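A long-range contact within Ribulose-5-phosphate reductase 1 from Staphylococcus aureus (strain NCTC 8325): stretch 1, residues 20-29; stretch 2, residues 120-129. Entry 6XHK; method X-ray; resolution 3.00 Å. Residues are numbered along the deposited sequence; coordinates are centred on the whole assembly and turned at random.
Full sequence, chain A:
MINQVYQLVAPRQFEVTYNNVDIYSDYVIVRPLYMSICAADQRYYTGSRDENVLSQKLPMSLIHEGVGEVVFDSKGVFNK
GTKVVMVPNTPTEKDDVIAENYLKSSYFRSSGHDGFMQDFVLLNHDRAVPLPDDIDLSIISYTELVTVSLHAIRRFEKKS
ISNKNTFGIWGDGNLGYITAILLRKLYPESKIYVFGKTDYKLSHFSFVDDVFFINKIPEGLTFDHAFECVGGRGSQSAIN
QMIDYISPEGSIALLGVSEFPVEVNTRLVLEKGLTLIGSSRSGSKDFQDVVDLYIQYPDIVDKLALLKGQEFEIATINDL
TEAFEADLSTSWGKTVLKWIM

Stretch 1 (20-29) NVDIYSDYVI
Stretch 2 120-129: FVLLNHDRAV

Leu-122 organizes the apolar centre of this contact. With its chi1 near -54° (m) and chi2 off-well at 97°, Leu-122 CD2 lies 4.0 Å from Val-21 CG1 and 4.1 Å from Ile-29 CG1, and Leu-122 CB lies 3.7 Å from Tyr-27 CD1. Ile-29 (chi1 m, chi2 p) shares its sheet face and extends the patch, Ile-29 CG2 sitting 3.6 Å from Phe-120 CD1. On the other face, with Val-28 chi1 at 46° (p), Val-28 CG1 is 3.9 Å from Leu-123 CB and 4.4 Å from Ala-128 CB. These apolar pairs exclude water by close packing.

A short antiparallel pairing fixes this alternation. Val-28 and Leu-123 form the hydrogen-bonded pair, CA to CA 5.3 Å, through Val-28 N to Leu-123 O (2.9 Å) and Leu-123 N to Val-28 O (3.2 Å). Ile-29 and Leu-122 form the next, non-hydrogen-bonded pair, their CA atoms closer at 4.7 Å. Both pairs have extended backbones, phi -84 to -136° and psi 116 to 150°.

Outward, the contact turns polar. Asn-124 ND2 meets the Tyr-27 ring (chi1 m) at its edge, 3.6 Å from Tyr-27 CE2, and Tyr-27 CA makes a CA-H...O contact with Leu-123 O at 3.4 Å. The polarized His-125 CE1 (chi1 m), at the imidazole edge, faces carbonyl Asp-26 O at 3.1 Å, favourable but not counted as a hydrogen bond. Before this, Asp-22 to Ser-25 make a type I turn, with Ser-25 OG donating to Asp-22 O at 3.1 Å.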

# COMPACT_ATOMS: atom_id res chain seq x y z
N ASN A 20 -27.71 5.78 -9.91
CA ASN A 20 -28.11 7.07 -9.38
C ASN A 20 -27.37 7.36 -8.09
O ASN A 20 -26.95 6.45 -7.39
CB ASN A 20 -29.61 7.14 -9.13
CG ASN A 20 -30.41 7.09 -10.40
OD1 ASN A 20 -30.58 8.10 -11.09
ND2 ASN A 20 -30.93 5.91 -10.72
N VAL A 21 -27.20 8.65 -7.81
CA VAL A 21 -26.49 9.12 -6.62
C VAL A 21 -27.34 10.20 -5.97
O VAL A 21 -27.74 11.17 -6.62
CB VAL A 21 -25.10 9.68 -6.96
CG1 VAL A 21 -24.53 10.44 -5.77
CG2 VAL A 21 -24.17 8.55 -7.35
N ASP A 22 -27.63 10.02 -4.68
CA ASP A 22 -28.48 10.96 -3.94
C ASP A 22 -27.57 11.99 -3.28
O ASP A 22 -26.86 11.67 -2.33
CB ASP A 22 -29.34 10.23 -2.91
CG ASP A 22 -30.31 11.15 -2.22
OD1 ASP A 22 -31.50 11.11 -2.57
OD2 ASP A 22 -29.89 11.94 -1.35
N ILE A 23 -27.61 13.22 -3.80
CA ILE A 23 -26.81 14.31 -3.26
C ILE A 23 -27.09 14.49 -1.78
O ILE A 23 -26.22 14.90 -1.00
CB ILE A 23 -27.10 15.60 -4.08
CG1 ILE A 23 -26.90 15.35 -5.58
CG2 ILE A 23 -26.25 16.79 -3.64
CD1 ILE A 23 -28.19 14.95 -6.34
N TYR A 24 -28.30 14.15 -1.34
CA TYR A 24 -28.79 14.58 -0.04
C TYR A 24 -28.76 13.45 1.00
O TYR A 24 -29.56 13.44 1.94
CB TYR A 24 -30.20 15.20 -0.18
CG TYR A 24 -30.24 16.37 -1.17
CD1 TYR A 24 -29.88 17.66 -0.77
CD2 TYR A 24 -30.68 16.21 -2.48
CE1 TYR A 24 -29.89 18.74 -1.65
CE2 TYR A 24 -30.71 17.29 -3.38
CZ TYR A 24 -30.31 18.55 -2.95
OH TYR A 24 -30.33 19.64 -3.81
N SER A 25 -27.83 12.52 0.86
CA SER A 25 -27.71 11.37 1.74
C SER A 25 -26.61 11.59 2.78
O SER A 25 -25.83 12.55 2.71
CB SER A 25 -27.46 10.11 0.91
OG SER A 25 -26.20 10.16 0.26
N ASP A 26 -26.57 10.69 3.79
CA ASP A 26 -25.62 10.82 4.89
C ASP A 26 -24.21 10.45 4.46
O ASP A 26 -23.33 10.24 5.31
CB ASP A 26 -26.06 9.97 6.08
CG ASP A 26 -25.39 10.40 7.37
OD1 ASP A 26 -24.89 11.55 7.44
OD2 ASP A 26 -25.37 9.60 8.33
N TYR A 27 -23.99 10.38 3.16
CA TYR A 27 -22.68 10.14 2.60
C TYR A 27 -22.03 11.49 2.27
O TYR A 27 -22.66 12.55 2.33
CB TYR A 27 -22.81 9.25 1.37
CG TYR A 27 -23.17 7.82 1.70
CD1 TYR A 27 -23.81 7.01 0.77
CD2 TYR A 27 -22.91 7.29 2.96
CE1 TYR A 27 -24.16 5.70 1.07
CE2 TYR A 27 -23.25 5.98 3.28
CZ TYR A 27 -23.88 5.19 2.32
OH TYR A 27 -24.23 3.90 2.60
N VAL A 28 -20.76 11.44 1.93
CA VAL A 28 -20.02 12.58 1.41
C VAL A 28 -19.60 12.23 -0.01
O VAL A 28 -18.89 11.25 -0.24
CB VAL A 28 -18.84 12.97 2.33
CG1 VAL A 28 -18.07 11.79 2.73
CG2 VAL A 28 -17.89 13.89 1.63
N ILE A 29 -20.13 12.97 -0.99
CA ILE A 29 -19.89 12.68 -2.40
C ILE A 29 -18.57 13.31 -2.80
O ILE A 29 -18.35 14.50 -2.60
CB ILE A 29 -21.04 13.20 -3.28
CG1 ILE A 29 -22.34 12.44 -3.00
CG2 ILE A 29 -20.68 13.07 -4.75
CD1 ILE A 29 -23.18 13.05 -1.89
N PHE A 120 -18.15 9.67 -9.18
CA PHE A 120 -18.32 10.09 -7.79
C PHE A 120 -18.21 8.87 -6.88
O PHE A 120 -18.68 7.78 -7.22
CB PHE A 120 -19.67 10.75 -7.56
CG PHE A 120 -19.91 11.97 -8.39
CD1 PHE A 120 -19.33 13.19 -8.06
CD2 PHE A 120 -20.80 11.92 -9.47
CE1 PHE A 120 -19.57 14.30 -8.83
CE2 PHE A 120 -21.07 13.03 -10.23
CZ PHE A 120 -20.45 14.23 -9.91
N VAL A 121 -17.58 9.06 -5.72
CA VAL A 121 -17.42 8.02 -4.71
C VAL A 121 -18.12 8.48 -3.44
O VAL A 121 -17.83 9.57 -2.94
CB VAL A 121 -15.94 7.70 -4.43
CG1 VAL A 121 -15.82 6.57 -3.48
CG2 VAL A 121 -15.25 7.32 -5.71
N LEU A 122 -19.03 7.67 -2.92
CA LEU A 122 -19.73 8.00 -1.69
C LEU A 122 -19.03 7.36 -0.51
O LEU A 122 -18.69 6.18 -0.55
CB LEU A 122 -21.19 7.54 -1.73
CG LEU A 122 -21.87 8.09 -2.97
CD1 LEU A 122 -21.87 7.04 -4.09
CD2 LEU A 122 -23.25 8.48 -2.58
N LEU A 123 -18.81 8.13 0.54
CA LEU A 123 -18.02 7.70 1.67
C LEU A 123 -18.71 8.09 2.96
O LEU A 123 -19.43 9.08 3.02
CB LEU A 123 -16.62 8.31 1.64
CG LEU A 123 -15.81 8.11 0.37
CD1 LEU A 123 -14.45 8.72 0.54
CD2 LEU A 123 -15.68 6.64 0.04
N ASN A 124 -18.51 7.28 3.99
CA ASN A 124 -18.96 7.75 5.27
C ASN A 124 -18.03 8.85 5.76
O ASN A 124 -16.90 9.00 5.30
CB ASN A 124 -19.06 6.59 6.26
CG ASN A 124 -20.05 5.55 5.81
OD1 ASN A 124 -19.71 4.67 5.02
ND2 ASN A 124 -21.30 5.69 6.24
N HIS A 125 -18.53 9.64 6.70
CA HIS A 125 -17.74 10.77 7.15
C HIS A 125 -16.46 10.32 7.82
O HIS A 125 -15.46 11.03 7.77
CB HIS A 125 -18.60 11.61 8.06
CG HIS A 125 -19.67 12.32 7.31
ND1 HIS A 125 -20.90 11.76 7.08
CD2 HIS A 125 -19.67 13.52 6.67
CE1 HIS A 125 -21.63 12.59 6.35
NE2 HIS A 125 -20.91 13.66 6.10
N ASP A 126 -16.48 9.13 8.41
CA ASP A 126 -15.28 8.51 8.97
C ASP A 126 -14.47 7.75 7.93
O ASP A 126 -13.40 7.24 8.27
CB ASP A 126 -15.65 7.57 10.12
CG ASP A 126 -16.67 6.50 9.73
OD1 ASP A 126 -17.16 6.53 8.59
OD2 ASP A 126 -16.95 5.61 10.56
N ARG A 127 -14.92 7.64 6.68
CA ARG A 127 -14.14 7.00 5.63
C ARG A 127 -13.47 8.02 4.69
O ARG A 127 -13.07 7.66 3.58
CB ARG A 127 -14.99 5.98 4.85
N ALA A 128 -13.29 9.26 5.15
CA ALA A 128 -12.71 10.34 4.34
C ALA A 128 -11.86 11.25 5.21
O ALA A 128 -12.38 11.90 6.13
CB ALA A 128 -13.80 11.17 3.64
N VAL A 129 -10.57 11.34 4.90
CA VAL A 129 -9.59 11.95 5.79
C VAL A 129 -9.06 13.23 5.14
O VAL A 129 -8.48 13.16 4.04
CB VAL A 129 -8.43 10.99 6.12
CG1 VAL A 129 -7.45 11.62 7.10
CG2 VAL A 129 -8.97 9.67 6.62